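Local coordinates for protein-glutamine gamma-glutamyltransferase (Pseudomonas aeruginosa PAO1, PDB 6G4H) that shows transglutaminase activity in vitro, joining protein glutamine and lysine side chains with release of ammonia, and is critical for the viability of the bacterium, at residues A[40-45]-A[83-88]; A[241-246]-A[286-291]. All blocks are in the same frame, centred on the assembly; numbering follows the deposited sequence.

Contact 1. Residues A[40-45]-A[83-88]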
ATOM      1  N   SER A  40      10.013  -7.781  -1.397  1.00 32.63           N
ATOM      2  CA  SER A  40      10.771  -6.578  -1.141  0.50 37.07           C
ATOM      3  C   SER A  40      10.372  -5.521  -2.193  1.00 40.31           C
ATOM      4  O   SER A  40       9.867  -5.835  -3.280  1.00 52.92           O
ATOM      5  CB  SER A  40      12.265  -6.931  -1.211  0.50 40.75           C
ATOM      6  OG  SER A  40      13.024  -6.302  -0.193  0.50 45.22           O
ATOM      7  N   MET A  41      10.573  -4.276  -1.876  1.00 37.79           N
ATOM      8  CA  MET A  41      10.273  -3.208  -2.809  1.00 45.56           C
ATOM      9  C   MET A  41      11.386  -2.220  -2.655  1.00 46.05           C
ATOM     10  O   MET A  41      11.637  -1.709  -1.549  1.00 47.45           O
ATOM     11  CB  MET A  41       8.960  -2.489  -2.479  1.00 43.39           C
ATOM     12  CG  MET A  41       8.725  -1.245  -3.327  1.00 54.53           C
ATOM     13  SD  MET A  41       7.319  -0.257  -2.778  1.00 62.62           S
ATOM     14  CE  MET A  41       8.088   0.882  -1.601  1.00 61.20           C
ATOM     15  N   ALA A  42      12.063  -1.981  -3.755  1.00 42.65           N
ATOM     16  CA  ALA A  42      12.773  -0.744  -3.945  1.00 46.22           C
ATOM     17  C   ALA A  42      12.092  -0.129  -5.169  1.00 38.88           C
ATOM     18  O   ALA A  42      11.498  -0.845  -5.980  1.00 34.55           O
ATOM     19  CB  ALA A  42      14.248  -1.016  -4.218  1.00 49.40           C
ATOM     20  N   PRO A  43      12.193   1.191  -5.326  1.00 37.31           N
ATOM     21  CA  PRO A  43      11.536   1.851  -6.460  1.00 35.80           C
ATOM     22  C   PRO A  43      11.820   1.225  -7.832  1.00 32.55           C
ATOM     23  O   PRO A  43      10.942   1.137  -8.667  1.00 32.52           O
ATOM     24  CB  PRO A  43      12.079   3.287  -6.384  1.00 36.61           C
ATOM     25  CG  PRO A  43      12.381   3.469  -4.912  1.00 40.09           C
ATOM     26  CD  PRO A  43      12.948   2.143  -4.491  1.00 32.97           C
ATOM     27  N   GLY A  44      13.046   0.812  -8.081  1.00 30.03           N
ATOM     28  CA  GLY A  44      13.404   0.206  -9.345  1.00 29.43           C
ATOM     29  C   GLY A  44      12.528  -0.984  -9.759  1.00 34.50           C
ATOM     30  O   GLY A  44      12.293  -1.222 -10.965  1.00 34.47           O
ATOM     31  N   ASP A  45      12.049  -1.736  -8.780  1.00 36.70           N
ATOM     32  CA  ASP A  45      11.225  -2.925  -9.048  1.00 38.22           C
ATOM     33  C   ASP A  45       9.855  -2.486  -9.521  1.00 33.59           C
ATOM     34  O   ASP A  45       9.304  -3.047 -10.478  1.00 31.22           O
ATOM     35  CB  ASP A  45      11.079  -3.742  -7.770  1.00 40.57           C
ATOM     36  CG  ASP A  45      12.446  -4.155  -7.192  1.00 54.13           C
ATOM     37  OD1 ASP A  45      13.199  -4.820  -7.945  1.00 53.19           O
ATOM     38  OD2 ASP A  45      12.761  -3.795  -6.022  1.00 52.54           O
ATOM     39  N   GLY A  83      16.770   0.725   5.657  1.00 28.24           N
ATOM     40  CA  GLY A  83      17.624   1.784   5.151  1.00 32.63           C
ATOM     41  C   GLY A  83      17.563   1.890   3.642  1.00 37.52           C
ATOM     42  O   GLY A  83      17.699   2.979   3.089  1.00 43.27           O
ATOM     43  N   ARG A  84      17.366   0.775   2.950  1.00 36.43           N
ATOM     44  CA  ARG A  84      17.434   0.797   1.482  1.00 42.37           C
ATOM     45  C   ARG A  84      16.079   0.386   0.928  1.00 41.95           C
ATOM     46  O   ARG A  84      15.644   0.928  -0.047  1.00 51.11           O
ATOM     47  CB  ARG A  84      18.516  -0.161   0.914  1.00 51.04           C
ATOM     48  CG  ARG A  84      19.934  -0.136   1.532  1.00 55.59           C
ATOM     49  CD  ARG A  84      20.717  -1.462   1.345  1.00 64.00           C
ATOM     50  NE  ARG A  84      19.950  -2.658   1.782  1.00 74.60           N
ATOM     51  CZ  ARG A  84      19.404  -3.596   0.981  1.00 68.77           C
ATOM     52  NH1 ARG A  84      19.543  -3.554  -0.342  1.00 73.98           N
ATOM     53  NH2 ARG A  84      18.702  -4.597   1.508  1.00 56.55           N
ATOM     54  N   ARG A  85      15.432  -0.625   1.498  1.00 29.40           N
ATOM     55  CA  ARG A  85      14.161  -1.000   0.964  1.00 33.38           C
ATOM     56  C   ARG A  85      13.175  -1.452   2.018  1.00 28.29           C
ATOM     57  O   ARG A  85      13.560  -1.743   3.161  1.00 22.10           O
ATOM     58  CB  ARG A  85      14.347  -2.055  -0.090  1.00 38.04           C
ATOM     59  CG  ARG A  85      15.000  -3.314   0.368  1.00 41.58           C
ATOM     60  CD  ARG A  85      15.925  -3.853  -0.737  1.00 46.08           C
ATOM     61  NE  ARG A  85      15.135  -4.544  -1.740  1.00 54.97           N
ATOM     62  CZ  ARG A  85      15.321  -4.492  -3.059  1.00 57.47           C
ATOM     63  NH1 ARG A  85      16.328  -3.798  -3.601  1.00 56.62           N
ATOM     64  NH2 ARG A  85      14.474  -5.140  -3.844  1.00 51.19           N
ATOM     65  N   TRP A  86      11.912  -1.446   1.622  1.00 27.15           N
ATOM     66  CA  TRP A  86      10.806  -1.979   2.433  1.00 23.61           C
ATOM     67  C   TRP A  86      10.629  -3.436   2.089  1.00 26.94           C
ATOM     68  O   TRP A  86      10.727  -3.810   0.923  1.00 29.38           O
ATOM     69  CB  TRP A  86       9.500  -1.183   2.184  1.00 23.43           C
ATOM     70  CG  TRP A  86       9.603   0.183   2.754  1.00 20.52           C
ATOM     71  CD1 TRP A  86      10.159   1.283   2.163  1.00 22.92           C
ATOM     72  CD2 TRP A  86       9.185   0.601   4.041  1.00 19.42           C
ATOM     73  NE1 TRP A  86      10.083   2.363   3.005  1.00 23.35           N
ATOM     74  CE2 TRP A  86       9.510   1.969   4.172  1.00 21.37           C
ATOM     75  CE3 TRP A  86       8.544  -0.024   5.095  1.00 20.92           C
ATOM     76  CZ2 TRP A  86       9.233   2.695   5.310  1.00 21.91           C
ATOM     77  CZ3 TRP A  86       8.272   0.708   6.241  1.00 21.67           C
ATOM     78  CH2 TRP A  86       8.607   2.059   6.332  1.00 22.58           C
ATOM     79  N   ALA A  87      10.393  -4.265   3.098  1.00 21.93           N
ATOM     80  CA  ALA A  87      10.235  -5.688   2.885  1.00 26.40           C
ATOM     81  C   ALA A  87       9.157  -6.268   3.764  1.00 22.97           C
ATOM     82  O   ALA A  87       8.816  -5.739   4.824  1.00 21.34           O
ATOM     83  CB  ALA A  87      11.562  -6.428   3.103  1.00 28.74           C
ATOM     84  N   GLN A  88       8.607  -7.376   3.293  1.00 20.99           N
ATOM     85  CA  GLN A  88       7.617  -8.135   4.014  1.00 21.55           C
ATOM     86  C   GLN A  88       8.229  -8.716   5.291  1.00 25.54           C
ATOM     87  O   GLN A  88       9.373  -9.140   5.274  1.00 28.10           O
ATOM     88  CB  GLN A  88       7.089  -9.289   3.152  1.00 23.35           C
ATOM     89  CG  GLN A  88       5.909  -9.994   3.786  1.00 24.21           C
ATOM     90  CD  GLN A  88       5.329 -11.111   2.944  1.00 27.35           C
ATOM     91  OE1 GLN A  88       6.077 -11.919   2.422  1.00 29.08           O
ATOM     92  NE2 GLN A  88       3.989 -11.160   2.817  1.00 22.89           N
TER

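Contact 2. Residues A[241-246]-A[286-291]. With EMC (ethyl mercury ion), chain F; PO4 (phosphate ion), chain B.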
ATOM      1  N   GLY A 241      10.037  11.773  -7.730  1.00 22.49           N
ATOM      2  CA  GLY A 241       9.963  10.310  -7.679  1.00 21.45           C
ATOM      3  C   GLY A 241       8.576   9.850  -8.062  1.00 19.54           C
ATOM      4  O   GLY A 241       7.758  10.624  -8.543  1.00 19.71           O
ATOM      5  N   PHE A 242       8.310   8.568  -7.832  1.00 21.25           N
ATOM      6  CA  PHE A 242       7.017   7.994  -8.136  1.00 20.81           C
ATOM      7  C   PHE A 242       6.420   7.305  -6.881  1.00 22.99           C
ATOM      8  O   PHE A 242       6.868   7.561  -5.737  1.00 20.54           O
ATOM      9  CB  PHE A 242       7.110   7.149  -9.432  1.00 23.04           C
ATOM     10  CG  PHE A 242       8.186   6.121  -9.423  1.00 23.11           C
ATOM     11  CD1 PHE A 242       7.968   4.908  -8.837  1.00 22.74           C
ATOM     12  CD2 PHE A 242       9.463   6.382  -9.986  1.00 23.97           C
ATOM     13  CE1 PHE A 242       8.966   3.960  -8.814  1.00 24.48           C
ATOM     14  CE2 PHE A 242      10.439   5.414  -9.999  1.00 25.63           C
ATOM     15  CZ  PHE A 242      10.211   4.206  -9.374  1.00 24.78           C
ATOM     16  N   CYS A 243       5.339   6.541  -7.041  1.00 19.77           N
ATOM     17  CA  CYS A 243       4.572   6.106  -5.897  1.00 21.20           C
ATOM     18  C   CYS A 243       5.430   5.480  -4.782  1.00 20.85           C
ATOM     19  O   CYS A 243       5.182   5.715  -3.615  1.00 21.38           O
ATOM     20  CB  CYS A 243       3.473   5.139  -6.313  1.00 21.12           C
ATOM     21  SG  CYS A 243       4.103   3.624  -7.013  1.00 22.95           S
ATOM     22  N   ALA A 244       6.442   4.731  -5.145  1.00 22.16           N
ATOM     23  CA  ALA A 244       7.258   4.054  -4.158  1.00 25.74           C
ATOM     24  C   ALA A 244       8.051   5.034  -3.280  1.00 24.84           C
ATOM     25  O   ALA A 244       8.227   4.793  -2.093  1.00 21.52           O
ATOM     26  CB  ALA A 244       8.234   3.115  -4.839  1.00 27.44           C
ATOM     27  N   HIS A 245       8.550   6.110  -3.884  1.00 21.16           N
ATOM     28  CA  HIS A 245       9.260   7.153  -3.126  1.00 21.07           C
ATOM     29  C   HIS A 245       8.346   7.831  -2.129  1.00 20.07           C
ATOM     30  O   HIS A 245       8.712   8.026  -0.962  1.00 18.69           O
ATOM     31  CB  HIS A 245       9.850   8.242  -4.068  1.00 22.47           C
ATOM     32  CG  HIS A 245      10.826   7.710  -5.049  1.00 23.09           C
ATOM     33  ND1 HIS A 245      10.437   7.092  -6.229  1.00 22.12           N
ATOM     34  CD2 HIS A 245      12.178   7.673  -5.024  1.00 27.75           C
ATOM     35  CE1 HIS A 245      11.519   6.707  -6.885  1.00 26.78           C
ATOM     36  NE2 HIS A 245      12.587   7.049  -6.181  1.00 26.73           N
ATOM     37  N   TYR A 246       7.183   8.261  -2.600  1.00 19.56           N
ATOM     38  CA  TYR A 246       6.232   8.948  -1.744  1.00 18.81           C
ATOM     39  C   TYR A 246       5.733   8.033  -0.601  1.00 18.89           C
ATOM     40  O   TYR A 246       5.671   8.460   0.579  1.00 17.99           O
ATOM     41  CB  TYR A 246       5.037   9.512  -2.541  1.00 19.20           C
ATOM     42  CG  TYR A 246       5.456  10.683  -3.419  1.00 19.86           C
ATOM     43  CD1 TYR A 246       5.495  11.944  -2.913  1.00 21.25           C
ATOM     44  CD2 TYR A 246       5.873  10.497  -4.727  1.00 19.67           C
ATOM     45  CE1 TYR A 246       5.892  13.030  -3.672  1.00 20.10           C
ATOM     46  CE2 TYR A 246       6.292  11.578  -5.500  1.00 22.84           C
ATOM     47  CZ  TYR A 246       6.294  12.843  -4.960  1.00 22.19           C
ATOM     48  OH  TYR A 246       6.714  13.915  -5.697  1.00 26.33           O
ATOM     49  N   ALA A 286       0.826  -1.394 -11.177  1.00 17.72           N
ATOM     50  CA  ALA A 286       1.472  -1.545  -9.872  1.00 18.99           C
ATOM     51  C   ALA A 286       1.574  -0.237  -9.109  1.00 18.04           C
ATOM     52  O   ALA A 286       1.900   0.831  -9.678  1.00 20.15           O
ATOM     53  CB  ALA A 286       2.843  -2.135 -10.055  1.00 18.81           C
ATOM     54  N   HIS A 287       1.344  -0.305  -7.797  1.00 16.96           N
ATOM     55  CA  HIS A 287       1.249   0.912  -7.030  1.00 18.10           C
ATOM     56  C   HIS A 287       1.554   0.607  -5.563  1.00 17.02           C
ATOM     57  O   HIS A 287       1.341  -0.513  -5.105  1.00 19.89           O
ATOM     58  CB  HIS A 287      -0.177   1.494  -7.211  1.00 18.63           C
ATOM     59  CG  HIS A 287      -0.355   2.896  -6.703  1.00 20.80           C
ATOM     60  ND1 HIS A 287       0.257   3.990  -7.281  1.00 23.09           N
ATOM     61  CD2 HIS A 287      -1.153   3.391  -5.722  1.00 21.30           C
ATOM     62  CE1 HIS A 287      -0.098   5.082  -6.621  1.00 22.99           C
ATOM     63  NE2 HIS A 287      -0.977   4.753  -5.692  1.00 22.55           N
ATOM     64  N   ALA A 288       2.042   1.621  -4.865  1.00 16.45           N
ATOM     65  CA  ALA A 288       2.410   1.565  -3.454  1.00 17.97           C
ATOM     66  C   ALA A 288       1.762   2.723  -2.724  1.00 18.83           C
ATOM     67  O   ALA A 288       1.631   3.827  -3.259  1.00 17.28           O
ATOM     68  CB  ALA A 288       3.932   1.581  -3.304  1.00 20.03           C
ATOM     69  N   TRP A 289       1.242   2.441  -1.550  1.00 16.40           N
ATOM     70  CA  TRP A 289       0.665   3.436  -0.692  1.00 16.31           C
ATOM     71  C   TRP A 289       0.983   3.137   0.794  1.00 16.83           C
ATOM     72  O   TRP A 289       1.853   2.312   1.085  1.00 16.81           O
ATOM     73  CB  TRP A 289      -0.825   3.588  -0.986  1.00 16.89           C
ATOM     74  CG  TRP A 289      -1.718   2.363  -0.816  1.00 15.87           C
ATOM     75  CD1 TRP A 289      -2.542   2.103   0.233  1.00 16.84           C
ATOM     76  CD2 TRP A 289      -1.918   1.293  -1.742  1.00 15.60           C
ATOM     77  NE1 TRP A 289      -3.207   0.948   0.044  1.00 16.49           N
ATOM     78  CE2 TRP A 289      -2.869   0.439  -1.177  1.00 16.73           C
ATOM     79  CE3 TRP A 289      -1.357   0.952  -2.973  1.00 16.27           C
ATOM     80  CZ2 TRP A 289      -3.308  -0.730  -1.811  1.00 17.22           C
ATOM     81  CZ3 TRP A 289      -1.815  -0.215  -3.632  1.00 17.87           C
ATOM     82  CH2 TRP A 289      -2.798  -1.027  -3.036  1.00 16.08           C
ATOM     83  N   VAL A 290       0.267   3.800   1.695  1.00 17.46           N
ATOM     84  CA  VAL A 290       0.566   3.789   3.122  1.00 17.99           C
ATOM     85  C   VAL A 290      -0.665   3.475   3.933  1.00 18.59           C
ATOM     86  O   VAL A 290      -1.805   3.788   3.540  1.00 17.45           O
ATOM     87  CB  VAL A 290       1.122   5.163   3.507  1.00 20.96           C
ATOM     88  CG1 VAL A 290       1.489   5.218   4.972  1.00 21.94           C
ATOM     89  CG2 VAL A 290       2.316   5.445   2.632  1.00 21.52           C
ATOM     90  N   GLU A 291      -0.463   2.896   5.116  1.00 16.43           N
ATOM     91  CA  GLU A 291      -1.493   2.936   6.119  1.00 17.04           C
ATOM     92  C   GLU A 291      -0.854   3.154   7.477  1.00 17.94           C
ATOM     93  O   GLU A 291       0.308   2.809   7.654  1.00 16.33           O
ATOM     94  CB  GLU A 291      -2.339   1.704   6.100  1.00 17.54           C
ATOM     95  CG  GLU A 291      -1.639   0.395   6.311  1.00 19.58           C
ATOM     96  CD  GLU A 291      -2.533  -0.815   6.032  1.00 22.27           C
ATOM     97  OE1 GLU A 291      -2.129  -1.949   6.371  1.00 20.88           O
ATOM     98  OE2 GLU A 291      -3.604  -0.658   5.415  1.00 22.92           O
TER
HETATM   99 HG   EMC F 505       4.114   3.622  -9.351  0.60 20.14          HG
HETATM  100  C1  EMC F 505       5.006   3.612 -11.468  0.60 53.57           C
HETATM  101  C2  EMC F 505       5.079   2.239 -11.953  0.60 52.32           C
HETATM  102  P   PO4 B 501       1.004   5.334 -10.566  1.00 30.88           P
HETATM  103  O1  PO4 B 501       0.482   4.574 -11.787  1.00 30.41           O
HETATM  104  O2  PO4 B 501       1.574   4.365  -9.502  1.00 26.22           O
HETATM  105  O3  PO4 B 501      -0.160   6.202 -10.098  1.00 31.04           O
HETATM  106  O4  PO4 B 501       2.082   6.303 -11.019  1.00 28.33           O

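Contact 1. Residues A[40-45]-A[83-88]
M41 and W86 join the backbones as a hydrogen-bonded antiparallel pair: M41 N donates a hydrogen bond to W86 O at 2.8 Å, and W86 N returns a more bent bond to M41 O at 3.2 Å. One step along, S40 and A87 form a non-hydrogen-bonded pair, and on their face of the strands lies the side chain of R85. Its chain starts between the backbone N and the carbonyl carbon (chi1 60°) and bends at chi2 and chi3, bringing the guanidinium back across 40-45. In one of the two conformers modelled for S40, R85 NE donates a hydrogen bond to S40 OG at 3.2 Å, almost straight at 165° and in the guanidinium plane. CB of A42 sits over one face of that group, 3.5 Å from R85 NH1, while R85 NH2 makes a salt bridge of 3.1 Å to D45 OD2. D45 OD2 also accepts from A42 N at 3.0 Å through its anti lone pair; one oxygen thereby ties the arginine to the N-cap of helix 43-50. On the other face, M41 CE lies obliquely by W86 CD1. Both side chains pack on helix 243-256 and strand 261-273, and strand 86-87 also pairs with 72-81.

Contact 2. Residues A[241-246]-A[286-291]
C243, probably the nucleophile, leaves the first turn of helix 243-256 and points at strand 286-294, where A288 faces it. Its CB lies 3.5 Å from H287 ND1, oblique to the imidazole. From there chi1 of 64° sets SG between the backbone N and the carbonyl carbon, and the sulfur comes to rest 3.6 Å from A288 N and near A288 CB. At the tip C243 SG binds mercury at 2.3 Å, so the deposited state carries an ethylmercury thiolate at the reactive sulfur. The CA of A244 packs on A288 CB at 4.2 Å and brings the helix up against the strand.

A cysteine at the start of a helix, facing a histidine on a neighbouring strand, is the papain-like arrangement of the transglutaminase superfamily; D303, hydrogen-bonded to H287 NE2, completes the probable Cys-His-Asp triad. H287 starts with its CB directed off the helix, but with CG anti to the backbone N (chi1 -168°) the ring swings back towards C243.

H287 ND1 donates a hydrogen bond to phosphate O2 at 2.6 Å, with the oxygen at the ring edge and an angle of 160°. Phosphate O2 also binds the mercury, at 2.6 Å, so metal and anion together bridge C243 and H287. The phosphate, probably from the crystallisation liquor, is held as well by Y219 OH and R312 NE. Beside the mercury stands the F242 ring, with its CD1 4.1 Å from the metal.

How the contacts relate
Both contacts lie in the probably periplasmic part of this membrane protein, which contains the transglutaminase activity. The residues that touch in contact 2 are all buried, whereas contact 1 is partly buried, with polar side chains on one face and apolar ones on the other. Backbone pairing and an arginine-aspartate bridge join 40-45 to 83-88; 241-246 meets 286-291 through packing and bound mercury and phosphate, with no direct hydrogen bond. Helix 243-256, which carries C243, also receives M41 and W86, and strand 261-273 touches side chains of both contacts. With M41 SD 3.9 Å from A288 CB, contact 1, in the TgpA N-terminal region, backs onto the probable catalytic centre of the transglutaminase-like part.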